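Local coordinates for AbiEi antitoxin C-terminal domain-containing protein (Mycobacterium tuberculosis, PDB 1ZEL) that is of unknown function but probably binds DNA through an N-terminal winged-helix region joined to an AbiEi antitoxin-type domain, at residues 122-127 against 140-145; 257-262 against 280-285; 154-159 against 216-221; 30-35 against 70-75; 209-214 against 241-246. All blocks are in the same frame, centred on the assembly; numbering follows the deposited sequence. Where two conformers were deposited one is given.

Contact 1. Residues 122-127 against 140-145; sequences GRIPIW and SYVSVV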
# COMPACT_ATOMS: atom_id res chain seq x y z
N GLY A 122 4.91 -0.42 -9.84
CA GLY A 122 4.71 -1.86 -9.82
C GLY A 122 3.42 -2.21 -9.11
O GLY A 122 2.57 -1.34 -8.89
N ARG A 123 3.29 -3.47 -8.74
CA ARG A 123 2.09 -3.88 -8.02
C ARG A 123 2.02 -3.16 -6.68
O ARG A 123 3.04 -2.82 -6.08
CB ARG A 123 2.06 -5.39 -7.87
CG ARG A 123 2.04 -6.09 -9.22
CD ARG A 123 1.78 -7.55 -9.04
NE ARG A 123 2.71 -8.14 -8.09
CZ ARG A 123 2.50 -9.28 -7.45
NH1 ARG A 123 1.37 -9.96 -7.65
NH2 ARG A 123 3.41 -9.74 -6.60
N ILE A 124 0.79 -2.86 -6.26
CA ILE A 124 0.57 -2.12 -5.01
C ILE A 124 0.70 -3.06 -3.83
O ILE A 124 -0.07 -4.01 -3.70
CB ILE A 124 -0.84 -1.46 -4.97
CG1 ILE A 124 -1.05 -0.57 -6.22
CG2 ILE A 124 -1.01 -0.67 -3.63
CD1 ILE A 124 -2.46 -0.69 -6.86
N PRO A 125 1.68 -2.80 -2.95
CA PRO A 125 1.84 -3.61 -1.75
C PRO A 125 0.77 -3.30 -0.70
O PRO A 125 0.60 -2.14 -0.28
CB PRO A 125 3.23 -3.21 -1.25
CG PRO A 125 3.36 -1.78 -1.69
CD PRO A 125 2.68 -1.71 -3.02
N ILE A 126 0.05 -4.34 -0.30
CA ILE A 126 -0.94 -4.21 0.78
C ILE A 126 -0.75 -5.27 1.84
O ILE A 126 -0.11 -6.29 1.60
CB ILE A 126 -2.41 -4.31 0.25
CG1 ILE A 126 -2.68 -5.67 -0.40
CG2 ILE A 126 -2.73 -3.17 -0.72
CD1 ILE A 126 -4.16 -5.89 -0.74
N TRP A 127 -1.32 -5.03 3.01
CA TRP A 127 -1.43 -6.03 4.05
C TRP A 127 -2.88 -6.42 4.09
O TRP A 127 -3.75 -5.56 3.95
CB TRP A 127 -0.99 -5.45 5.41
CG TRP A 127 -1.37 -6.40 6.56
CD1 TRP A 127 -0.71 -7.54 6.94
CD2 TRP A 127 -2.55 -6.33 7.38
NE1 TRP A 127 -1.40 -8.16 7.98
CE2 TRP A 127 -2.53 -7.44 8.25
CE3 TRP A 127 -3.62 -5.43 7.45
CZ2 TRP A 127 -3.54 -7.66 9.20
CZ3 TRP A 127 -4.62 -5.65 8.38
CH2 TRP A 127 -4.57 -6.76 9.25
N SER A 140 -2.86 -9.40 -10.29
CA SER A 140 -1.91 -8.74 -11.20
C SER A 140 -1.57 -7.31 -10.80
O SER A 140 -0.69 -6.70 -11.40
CB SER A 140 -2.49 -8.66 -12.62
OG SER A 140 -2.58 -9.94 -13.23
N TYR A 141 -2.30 -6.78 -9.83
CA TYR A 141 -2.26 -5.35 -9.49
C TYR A 141 -1.73 -5.07 -8.09
O TYR A 141 -1.31 -3.95 -7.79
CB TYR A 141 -3.67 -4.72 -9.66
CG TYR A 141 -4.17 -4.84 -11.09
CD1 TYR A 141 -4.95 -5.93 -11.50
CD2 TYR A 141 -3.84 -3.88 -12.04
CE1 TYR A 141 -5.37 -6.05 -12.82
CE2 TYR A 141 -4.26 -3.99 -13.34
CZ TYR A 141 -5.02 -5.07 -13.73
OH TYR A 141 -5.42 -5.13 -15.04
N VAL A 142 -1.72 -6.09 -7.24
CA VAL A 142 -1.42 -5.95 -5.83
C VAL A 142 -0.48 -7.07 -5.37
O VAL A 142 -0.53 -8.17 -5.91
CB VAL A 142 -2.75 -5.95 -5.01
CG1 VAL A 142 -2.50 -5.89 -3.55
CG2 VAL A 142 -3.64 -4.77 -5.41
N SER A 143 0.39 -6.80 -4.40
CA SER A 143 1.15 -7.88 -3.79
C SER A 143 0.75 -7.87 -2.32
O SER A 143 0.64 -6.81 -1.72
CB SER A 143 2.65 -7.67 -3.96
OG SER A 143 3.06 -6.55 -3.21
N VAL A 144 0.49 -9.04 -1.76
CA VAL A 144 -0.09 -9.11 -0.42
C VAL A 144 0.95 -9.60 0.58
O VAL A 144 1.62 -10.58 0.32
CB VAL A 144 -1.32 -10.05 -0.38
CG1 VAL A 144 -1.93 -10.04 1.02
CG2 VAL A 144 -2.38 -9.65 -1.43
N VAL A 145 1.10 -8.89 1.70
CA VAL A 145 1.95 -9.36 2.77
C VAL A 145 1.00 -9.84 3.85
O VAL A 145 -0.05 -9.23 4.09
CB VAL A 145 2.98 -8.28 3.25
CG1 VAL A 145 2.31 -7.16 4.00
CG2 VAL A 145 4.06 -8.94 4.11
O HOH W 1 5.04 -5.19 -4.63

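Contact 2. Residues 257-262 against 280-285; sequences EVMPVT and EYQLVD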
# COMPACT_ATOMS: atom_id res chain seq x y z
N GLU A 257 14.07 -16.63 24.87
CA GLU A 257 15.41 -16.30 25.36
C GLU A 257 16.53 -16.64 24.38
O GLU A 257 17.37 -15.79 24.08
CB GLU A 257 15.69 -16.98 26.71
CG GLU A 257 17.00 -16.56 27.36
N VAL A 258 16.54 -17.88 23.89
CA VAL A 258 17.63 -18.35 23.03
C VAL A 258 17.49 -17.72 21.67
O VAL A 258 16.40 -17.67 21.10
CB VAL A 258 17.71 -19.90 22.89
CG1 VAL A 258 18.06 -20.55 24.24
CG2 VAL A 258 16.41 -20.47 22.30
N MET A 259 18.60 -17.22 21.17
CA MET A 259 18.60 -16.40 19.99
C MET A 259 19.54 -16.99 18.96
O MET A 259 20.74 -16.71 18.99
CB MET A 259 19.04 -14.99 20.39
CG MET A 259 18.60 -13.91 19.48
SD MET A 259 18.43 -12.36 20.37
CE MET A 259 20.14 -11.96 20.67
N PRO A 260 19.02 -17.84 18.06
CA PRO A 260 19.81 -18.32 16.91
C PRO A 260 20.37 -17.15 16.10
O PRO A 260 19.81 -16.05 16.16
CB PRO A 260 18.78 -19.09 16.08
CG PRO A 260 17.80 -19.59 17.14
CD PRO A 260 17.67 -18.41 18.06
N VAL A 261 21.44 -17.36 15.35
CA VAL A 261 21.96 -16.27 14.49
C VAL A 261 20.97 -16.09 13.34
O VAL A 261 20.49 -17.07 12.78
CB VAL A 261 23.40 -16.52 13.97
CG1 VAL A 261 23.81 -15.42 12.98
CG2 VAL A 261 24.39 -16.58 15.13
N THR A 262 20.66 -14.84 13.00
CA THR A 262 19.76 -14.60 11.87
C THR A 262 20.44 -13.77 10.80
O THR A 262 21.37 -13.01 11.10
CB THR A 262 18.45 -13.88 12.33
OG1 THR A 262 17.46 -14.03 11.31
CG2 THR A 262 18.71 -12.39 12.57
N GLU A 280 25.23 -7.92 19.06
CA GLU A 280 24.20 -7.39 19.95
C GLU A 280 22.82 -7.96 19.58
O GLU A 280 21.95 -8.09 20.43
CB GLU A 280 24.19 -5.86 19.87
CG GLU A 280 25.56 -5.18 20.14
CD GLU A 280 26.53 -5.16 18.93
OE1 GLU A 280 26.11 -5.50 17.80
OE2 GLU A 280 27.72 -4.80 19.12
N TYR A 281 22.63 -8.28 18.30
CA TYR A 281 21.33 -8.76 17.79
C TYR A 281 21.42 -10.15 17.21
O TYR A 281 20.45 -10.65 16.61
CB TYR A 281 20.77 -7.76 16.76
CG TYR A 281 20.86 -6.35 17.27
CD1 TYR A 281 21.91 -5.52 16.88
CD2 TYR A 281 19.96 -5.88 18.22
CE1 TYR A 281 22.01 -4.22 17.40
CE2 TYR A 281 20.06 -4.60 18.74
CZ TYR A 281 21.10 -3.77 18.33
OH TYR A 281 21.20 -2.49 18.84
N GLN A 282 22.58 -10.79 17.41
CA GLN A 282 22.94 -12.05 16.79
C GLN A 282 22.54 -12.06 15.33
O GLN A 282 21.80 -12.92 14.87
CB GLN A 282 22.34 -13.25 17.58
CG GLN A 282 22.93 -13.39 19.02
CD GLN A 282 24.38 -13.84 19.00
OE1 GLN A 282 24.68 -14.94 18.57
NE2 GLN A 282 25.30 -12.97 19.44
N LEU A 283 23.05 -11.06 14.61
CA LEU A 283 22.58 -10.80 13.27
C LEU A 283 23.73 -10.61 12.31
O LEU A 283 24.68 -9.86 12.59
CB LEU A 283 21.69 -9.54 13.30
CG LEU A 283 20.96 -9.11 12.05
CD1 LEU A 283 19.66 -8.51 12.47
CD2 LEU A 283 21.78 -8.12 11.29
N VAL A 284 23.63 -11.30 11.18
CA VAL A 284 24.52 -11.08 10.04
C VAL A 284 23.74 -10.20 9.04
O VAL A 284 22.71 -10.62 8.51
CB VAL A 284 24.94 -12.41 9.39
CG1 VAL A 284 25.75 -12.16 8.13
CG2 VAL A 284 25.78 -13.24 10.40
N ASP A 285 24.22 -8.99 8.83
CA ASP A 285 23.56 -8.04 7.95
C ASP A 285 24.14 -8.13 6.54
O ASP A 285 25.26 -7.72 6.30
CB ASP A 285 23.69 -6.61 8.51
CG ASP A 285 23.01 -5.56 7.62
OD1 ASP A 285 22.14 -5.92 6.81
OD2 ASP A 285 23.35 -4.36 7.74

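Contact 3. Residues 154-159 against 216-221; sequences TALLAP and DERLER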
# COMPACT_ATOMS: atom_id res chain seq x y z
N THR A 154 -6.69 -2.07 14.36
CA THR A 154 -6.17 -1.28 13.24
C THR A 154 -5.59 0.05 13.73
O THR A 154 -4.84 0.71 13.00
CB THR A 154 -7.25 -1.03 12.13
OG1 THR A 154 -8.44 -0.47 12.71
CG2 THR A 154 -7.60 -2.33 11.37
N ALA A 155 -5.92 0.42 14.98
CA ALA A 155 -5.32 1.57 15.65
C ALA A 155 -3.84 1.32 15.87
O ALA A 155 -3.02 2.24 15.80
CB ALA A 155 -6.03 1.85 16.99
N LEU A 156 -3.50 0.05 16.12
CA LEU A 156 -2.13 -0.35 16.24
C LEU A 156 -1.42 -0.28 14.87
O LEU A 156 -0.29 0.17 14.80
CB LEU A 156 -2.04 -1.76 16.85
CG LEU A 156 -0.65 -2.27 17.27
CD1 LEU A 156 0.16 -1.24 18.10
CD2 LEU A 156 -0.75 -3.62 18.01
N LEU A 157 -2.10 -0.67 13.80
CA LEU A 157 -1.45 -0.77 12.48
C LEU A 157 -1.26 0.58 11.81
O LEU A 157 -0.18 0.88 11.25
CB LEU A 157 -2.24 -1.73 11.58
CG LEU A 157 -2.11 -3.21 12.02
CD1 LEU A 157 -3.05 -4.10 11.26
CD2 LEU A 157 -0.70 -3.67 11.84
N ALA A 158 -2.28 1.42 11.94
CA ALA A 158 -2.30 2.75 11.36
C ALA A 158 -1.33 3.68 12.10
O ALA A 158 -1.04 3.46 13.27
CB ALA A 158 -3.74 3.29 11.47
N PRO A 159 -0.83 4.74 11.44
CA PRO A 159 0.04 5.64 12.18
C PRO A 159 -0.74 6.30 13.32
O PRO A 159 -1.97 6.39 13.26
CB PRO A 159 0.42 6.70 11.14
CG PRO A 159 -0.70 6.68 10.19
CD PRO A 159 -1.00 5.19 10.05
N ASP A 216 8.37 2.71 20.69
CA ASP A 216 8.84 1.37 21.02
C ASP A 216 7.75 0.48 21.63
O ASP A 216 7.78 -0.73 21.46
CB ASP A 216 10.10 1.42 21.87
CG ASP A 216 11.27 2.11 21.14
OD1 ASP A 216 11.25 2.29 19.89
OD2 ASP A 216 12.21 2.50 21.82
N GLU A 217 6.77 1.06 22.33
CA GLU A 217 5.66 0.24 22.82
C GLU A 217 4.85 -0.34 21.66
O GLU A 217 4.44 -1.50 21.71
CB GLU A 217 4.71 1.00 23.75
CG GLU A 217 3.57 0.08 24.23
CD GLU A 217 2.54 0.75 25.14
OE1 GLU A 217 2.92 1.66 25.92
OE2 GLU A 217 1.35 0.35 25.09
N ARG A 218 4.59 0.47 20.64
CA ARG A 218 3.85 -0.04 19.47
C ARG A 218 4.66 -1.08 18.74
O ARG A 218 4.12 -2.09 18.32
CB ARG A 218 3.49 1.09 18.52
CG ARG A 218 2.39 1.94 19.07
CD ARG A 218 2.19 3.17 18.24
NE ARG A 218 1.46 2.89 17.01
CZ ARG A 218 0.14 2.76 16.93
NH1 ARG A 218 -0.42 2.52 15.77
NH2 ARG A 218 -0.61 2.88 18.01
N LEU A 219 5.96 -0.84 18.60
CA LEU A 219 6.85 -1.84 17.97
C LEU A 219 6.72 -3.18 18.68
O LEU A 219 6.54 -4.24 18.06
CB LEU A 219 8.31 -1.37 18.01
CG LEU A 219 8.66 -0.29 16.97
CD1 LEU A 219 10.11 0.15 17.17
CD2 LEU A 219 8.45 -0.80 15.52
N GLU A 220 6.78 -3.13 20.01
CA GLU A 220 6.76 -4.32 20.80
C GLU A 220 5.44 -5.09 20.63
O GLU A 220 5.44 -6.32 20.56
CB GLU A 220 7.00 -3.92 22.25
CG GLU A 220 6.94 -5.06 23.23
CD GLU A 220 7.10 -4.58 24.66
OE1 GLU A 220 7.28 -3.36 24.89
OE2 GLU A 220 7.04 -5.45 25.55
N ARG A 221 4.33 -4.37 20.56
CA ARG A 221 3.03 -5.03 20.49
C ARG A 221 2.84 -5.63 19.09
O ARG A 221 2.27 -6.69 18.93
CB ARG A 221 1.90 -4.06 20.85
CG ARG A 221 1.90 -3.65 22.33
CD ARG A 221 0.73 -2.73 22.60
NE ARG A 221 -0.55 -3.38 22.28
CZ ARG A 221 -1.60 -2.74 21.78
NH1 ARG A 221 -1.55 -1.44 21.53
NH2 ARG A 221 -2.71 -3.42 21.50

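Contact 4. Residues 30-35 against 70-75; sequences PVVVTK and KGTWAF. With FMT (formic acid), chain M.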
# COMPACT_ATOMS: atom_id res chain seq x y z
N PRO A 30 -17.96 10.31 -9.81
CA PRO A 30 -17.69 9.28 -8.80
C PRO A 30 -16.27 8.70 -8.94
O PRO A 30 -15.75 8.59 -10.06
CB PRO A 30 -18.70 8.19 -9.15
CG PRO A 30 -19.02 8.39 -10.58
CD PRO A 30 -18.98 9.88 -10.78
N VAL A 31 -15.66 8.29 -7.83
CA VAL A 31 -14.29 7.74 -7.90
C VAL A 31 -14.29 6.50 -8.77
O VAL A 31 -13.43 6.34 -9.63
CB VAL A 31 -13.75 7.31 -6.54
CG1 VAL A 31 -12.25 6.96 -6.69
CG2 VAL A 31 -13.91 8.43 -5.50
N VAL A 32 -15.28 5.63 -8.55
CA VAL A 32 -15.44 4.39 -9.27
C VAL A 32 -16.92 4.31 -9.66
O VAL A 32 -17.78 4.73 -8.88
CB VAL A 32 -15.14 3.20 -8.33
CG1 VAL A 32 -15.59 1.91 -8.94
CG2 VAL A 32 -13.66 3.15 -7.95
N VAL A 33 -17.19 3.80 -10.86
CA VAL A 33 -18.56 3.57 -11.32
C VAL A 33 -18.89 2.09 -11.18
O VAL A 33 -18.27 1.27 -11.84
CB VAL A 33 -18.70 3.96 -12.83
CG1 VAL A 33 -20.13 3.72 -13.31
CG2 VAL A 33 -18.34 5.44 -13.04
N THR A 34 -19.89 1.75 -10.37
CA THR A 34 -20.34 0.36 -10.29
C THR A 34 -21.36 0.08 -11.38
O THR A 34 -21.97 1.01 -11.92
CB THR A 34 -20.94 0.01 -8.90
OG1 THR A 34 -22.16 0.72 -8.72
CG2 THR A 34 -19.99 0.43 -7.79
N LYS A 35 -21.56 -1.19 -11.70
CA LYS A 35 -22.58 -1.56 -12.67
C LYS A 35 -23.97 -1.07 -12.25
O LYS A 35 -24.77 -0.65 -13.09
CB LYS A 35 -22.60 -3.08 -12.89
CG LYS A 35 -23.63 -3.45 -13.95
CD LYS A 35 -23.50 -4.87 -14.39
CE LYS A 35 -24.60 -5.22 -15.36
NZ LYS A 35 -24.48 -6.67 -15.64
N LYS A 70 -14.76 -7.14 -10.43
CA LYS A 70 -15.95 -7.33 -11.26
C LYS A 70 -17.03 -6.30 -10.93
O LYS A 70 -17.36 -6.08 -9.76
CB LYS A 70 -16.51 -8.74 -11.08
N GLY A 71 -17.58 -5.68 -11.96
CA GLY A 71 -18.72 -4.80 -11.78
C GLY A 71 -18.31 -3.37 -11.46
O GLY A 71 -19.12 -2.61 -10.92
N THR A 72 -17.07 -3.01 -11.78
CA THR A 72 -16.54 -1.66 -11.56
C THR A 72 -15.82 -1.13 -12.81
O THR A 72 -15.20 -1.90 -13.57
CB THR A 72 -15.56 -1.60 -10.37
OG1 THR A 72 -14.41 -2.38 -10.66
CG2 THR A 72 -16.22 -2.14 -9.11
N TRP A 73 -15.91 0.20 -12.99
CA TRP A 73 -15.31 0.89 -14.11
C TRP A 73 -14.82 2.22 -13.61
O TRP A 73 -15.32 2.73 -12.62
CB TRP A 73 -16.34 1.14 -15.23
CG TRP A 73 -16.72 -0.10 -15.92
CD1 TRP A 73 -16.17 -0.60 -17.07
CD2 TRP A 73 -17.70 -1.02 -15.49
NE1 TRP A 73 -16.76 -1.80 -17.38
CE2 TRP A 73 -17.70 -2.09 -16.42
CE3 TRP A 73 -18.59 -1.06 -14.41
CZ2 TRP A 73 -18.57 -3.19 -16.31
CZ3 TRP A 73 -19.44 -2.17 -14.29
CH2 TRP A 73 -19.42 -3.22 -15.24
N ALA A 74 -13.84 2.78 -14.31
CA ALA A 74 -13.45 4.16 -14.13
C ALA A 74 -14.07 5.02 -15.23
O ALA A 74 -14.03 4.65 -16.42
CB ALA A 74 -11.90 4.30 -14.15
N PHE A 75 -14.64 6.15 -14.84
CA PHE A 75 -15.13 7.15 -15.78
C PHE A 75 -13.96 8.09 -16.11
O PHE A 75 -13.34 8.62 -15.21
CB PHE A 75 -16.29 7.94 -15.16
CG PHE A 75 -16.81 9.07 -16.02
CD1 PHE A 75 -17.39 8.81 -17.27
CD2 PHE A 75 -16.69 10.39 -15.60
CE1 PHE A 75 -17.86 9.84 -18.05
CE2 PHE A 75 -17.18 11.43 -16.37
CZ PHE A 75 -17.78 11.15 -17.61
C FMT M . -12.90 -10.31 -8.72
O1 FMT M . -13.56 -9.29 -8.95
O2 FMT M . -11.73 -10.48 -9.07
O HOH W 2 -14.79 6.79 -11.97

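Contact 5. Residues 209-214 against 241-246; sequences DLVADC and GGEPAR. With NA (sodium ion), chain C.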
# COMPACT_ATOMS: atom_id res chain seq x y z
N ASP A 209 15.10 8.67 9.92
CA ASP A 209 13.81 9.32 9.82
C ASP A 209 12.70 8.36 10.28
O ASP A 209 11.84 8.73 11.07
CB ASP A 209 13.58 9.76 8.36
CG ASP A 209 12.45 10.79 8.20
OD1 ASP A 209 11.75 11.12 9.19
OD2 ASP A 209 12.29 11.29 7.07
N LEU A 210 12.73 7.12 9.79
CA LEU A 210 11.72 6.12 10.17
C LEU A 210 11.73 5.83 11.68
O LEU A 210 10.69 5.88 12.37
CB LEU A 210 11.97 4.83 9.37
CG LEU A 210 11.28 3.53 9.79
CD1 LEU A 210 9.78 3.61 9.73
CD2 LEU A 210 11.75 2.39 8.89
N VAL A 211 12.92 5.57 12.19
CA VAL A 211 13.12 5.14 13.56
C VAL A 211 12.69 6.21 14.56
O VAL A 211 12.07 5.91 15.57
CB VAL A 211 14.60 4.72 13.77
CG1 VAL A 211 14.95 4.64 15.26
CG2 VAL A 211 14.87 3.39 13.08
N ALA A 212 13.01 7.47 14.26
CA ALA A 212 12.51 8.60 15.06
C ALA A 212 10.97 8.68 15.15
O ALA A 212 10.44 9.28 16.09
CB ALA A 212 13.08 9.92 14.52
N ASP A 213 10.27 8.07 14.21
CA ASP A 213 8.79 8.12 14.17
C ASP A 213 8.11 6.94 14.82
O ASP A 213 6.88 6.89 14.81
CB ASP A 213 8.26 8.24 12.73
CG ASP A 213 8.76 9.49 12.03
OD1 ASP A 213 9.17 10.43 12.73
OD2 ASP A 213 8.78 9.54 10.79
N CYS A 214 8.88 5.99 15.35
CA CYS A 214 8.32 4.76 15.91
C CYS A 214 8.31 4.86 17.41
O CYS A 214 9.30 5.24 18.03
CB CYS A 214 9.15 3.53 15.53
SG CYS A 214 9.10 3.15 13.80
N GLY A 241 19.19 3.10 12.54
CA GLY A 241 18.61 4.45 12.49
C GLY A 241 19.15 5.34 13.58
O GLY A 241 18.56 6.37 13.91
N GLY A 242 20.27 4.92 14.15
CA GLY A 242 20.99 5.71 15.14
C GLY A 242 20.53 5.56 16.57
O GLY A 242 20.84 6.40 17.40
N GLU A 243 19.80 4.50 16.89
CA GLU A 243 19.27 4.36 18.25
C GLU A 243 19.63 2.99 18.83
O GLU A 243 18.75 2.15 19.05
CB GLU A 243 17.74 4.56 18.26
CG GLU A 243 17.26 5.96 17.83
CD GLU A 243 17.70 7.08 18.77
OE1 GLU A 243 18.03 6.82 19.95
OE2 GLU A 243 17.73 8.23 18.33
N PRO A 244 20.94 2.75 19.06
CA PRO A 244 21.38 1.44 19.57
C PRO A 244 20.78 1.07 20.93
O PRO A 244 20.40 -0.09 21.15
CB PRO A 244 22.92 1.60 19.66
CG PRO A 244 23.16 3.08 19.65
CD PRO A 244 22.08 3.66 18.83
N ALA A 245 20.64 2.06 21.82
CA ALA A 245 20.07 1.79 23.14
C ALA A 245 18.62 1.32 23.01
O ALA A 245 18.23 0.34 23.64
CB ALA A 245 20.19 3.01 24.05
N ARG A 246 17.84 1.99 22.16
CA ARG A 246 16.44 1.58 21.93
C ARG A 246 16.37 0.18 21.34
O ARG A 246 15.51 -0.63 21.73
CB ARG A 246 15.69 2.58 21.04
CG ARG A 246 15.35 3.93 21.75
CD ARG A 246 14.61 4.90 20.81
NE ARG A 246 13.48 4.26 20.12
CZ ARG A 246 12.91 4.73 19.02
NH1 ARG A 246 13.32 5.87 18.48
NH2 ARG A 246 11.92 4.06 18.46
NA NA C . 10.71 11.01 11.18

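Contact 1. Residues 122-127 against 140-145
R123 folds over the start of strand 142-145 because its CG stands anti to the carbonyl carbon (chi1 -61°) and a bend at chi3 (-53°) turns NE back. One face of the guanidinium thus lies over the S143 backbone and CB, with NH2 3.4 Å from S143 CB, while NH1 donates a hydrogen bond to A139 O, just ahead of the facing segment. A long, flexible arginine suits this exposed end of the strand pair: aliphatic carbons pack on the S140 and Y141 backbone, and the charged end still finds a carbonyl.

Beyond it the two strands run parallel. I124 N donates to Y141 O and I124 O accepts from S143 N; I126 continues the alternation, its N donating to S143 O and its O accepting from V145 N, all four bonds being 2.8 to 2.9 Å long. P125, which has no N-H, fits between I124 and I126 because the bonds to strand 142-145 use the amides of those two residues. S143 OG, lying 3.9 Å from P125 CB, is also 2.8 Å from a water that makes a weak bond to R123 O. On the W127 side, W127 CB rests 4.0 Å from V145 CG1, and NE1 bonds to I147 O.

Strand 124-127 is central in its mixed sheet: it pairs on its other edge with strand 103-104, I124 and I126 pack against L90 of helix 88-96, and P125 touches S108 of helix 106-113.

Contact 2. Residues 257-262 against 280-285
T262 and L283 form a parallel beta bridge at the start of strand 262-264, next to a G1 beta bulge in which Q282 and L283 together face A278 on the antiparallel neighbour. Q282 holds the left-handed backbone conformation of the bulge (phi 43°), although it is not glycine. Its O accepts from T262 N at 2.9 Å, and T262 O receives V284 N at 2.8 Å, so T262 is held on both sides of the bridge.

The side chains fill in around these bonds. M259 is extended as far as SD, then chi3 of 71° bends CE inward to meet Q282 CG at 3.5 Å; an unbranched, flexible thioether can bring its methyl onto the Q282 chain. Q282 bends as well, chi2 of -70° swinging CD aside, and its two ends divide the work: NE2 bonds to P279 O, while OE1 lies 3.8 Å from V261 CG2. Along the same edge V261 and V284, beta-branched residues suited to extended backbone, meet through CG1 and CG2 at 3.9 Å, beside W277.

T262 and L283 lie side by side on the opposite, buried face, pointing the same way; T262 touches S229 and R233 of helix 228-240. The threonine methyl stands between its own backbone N and carbonyl carbon and meets the leucine there, T262 CG2 sitting 4.0 Å from L283 CD1.

Contact 3. Residues 154-159 against 216-221
R218 reaches from helix 216-223 to the end of the short, weakly bonded helix 154-157, and its NH1 enters a cluster of backbone carbonyls there. The clear bond is NH1 to A155 O, 2.6 Å long and almost straight at 173°; the oxygen lies in the guanidinium plane and offers a lone pair. A weak bond from NH2 reaches the same oxygen. A158 O lies 2.7 Å from NH1. Arginine suits the place: its bend at chi3 (77°) turns NE so that the flat, charged group can face these carbonyls.

L156 fills the buried side. Its CD1 stands 4.1 Å above the centre of the R218 guanidinium, and its CD2 stands 3.9 Å above that of R221, so one branched leucine packs on the faces of two arginines. Toward solvent the contact thins: exposed R221 gives this face and its CB, 3.9 Å from L156 CD2, and its NH2 is committed to a salt bridge with D153.

The positive group near these carbonyl oxygens is probably favourable. The arrangement is that of an arginine from a distant helix bonding to a backbone carbonyl of a short helical turn, joining two parts of the helical region of the AbiEi-type domain.

Contact 4. Residues 30-35 against 70-75
V33 and W73 form a hydrogen-bonded antiparallel pair within the small sheet of a winged-helix domain. The order helix 19-28, strand 33-34, helix 35-44, helix 51-61, then strands 64-66 and 72-75 matches that of a winged helix, with 35-44 and 51-61 probably the helix-turn-helix and 51-61 probably the recognition helix for DNA; the turn before strand 72-75 is probably the wing.

V33 N donates to W73 O at 2.8 Å, and W73 N returns a bond to V33 O, also 2.8 Å. The next pair, T34 with T72, is non-hydrogen-bonded. G71 closes the ladder: its positive phi (87°), easy for glycine, helps turn the chain into strand 72-75, and its O accepts from K35 N at 2.9 Å. T34 is the N-cap of helix 35-44, a role suited to its short hydroxyl, OG1 bonding to D37 N.

On the V33 side of the sheet W73 turns CG beside its own backbone N (chi1 -71°), and the six-membered ring presents its edge to K35 N, W73 CZ3 lying 3.5 Å from it with K35 CB also near. That broad indole also packs on I55 of helix 51-61, while the extended K35 carries NZ to a salt bridge with D52 of the same helix, so both residues tie the sheet to it. V33 CG2 touches F75 CB at 3.9 Å, and both pack on L25. Ahead of strand 33-34 a water links the two segments, donating to P30 O at 2.8 Å and accepting from F75 N at 2.9 Å.

Contact 5. Residues 209-214 against 241-246
G241 and V211 bring the backbones within 5.6 Å, CA to CA, just where a Schellman motif with G242 as its C-prime residue (phi 86°) ends helix 228-240. G241, bare of a side chain, lets V211 CG2 settle 3.9 Å from its CA, while V211 CG1 packs on E243 CG at 3.7 Å; a compact branched valine packs one methyl on each residue. E243 is the N-cap residue of helix 244-251.

From the first turn of that helix the R246 side chain runs alongside that of V211, oppositely directed. Its NH1 donates to V211 O at 3.2 Å from above the carbonyl plane, whereas C214 N approaches that oxygen from the other face, so one carbonyl at the end of helix 207-212 serves both. NH2 is held by a salt bridge to D216, which helps fix the turn of the guanidinium, a group reaching from helix 244-251 to the end of helix 207-212.

The far side of helix 207-212 is a metal site, to which R167 also belongs. D209 and D213, one helical turn apart, suit a cation: sodium is bound by D209 O at 2.5 Å and D209 OD1 at 2.2 Å, and in bidentate fashion by D213 OD1 at 2.3 Å and OD2 at 2.5 Å.

Contact 1 lies nearest the centre of the chain, while contacts 2 and 4 sit toward opposite ends, and none is wholly buried. Contacts 1, 2 and 4 are strand pairings in three separate small sheets: parallel in contacts 1 and 2, antiparallel in contact 4. Contacts 3 and 5 instead join helices through arginines that reach backbone carbonyls. These two use consecutive helices, 216-223 in contact 3 and 207-212 in contact 5, and are bound together by the D216 to R246 salt bridge. W127 of contact 1 packs on L157 of contact 3, and Y281 of contact 2 on P244 of contact 5, whereas contact 4 touches none of the others.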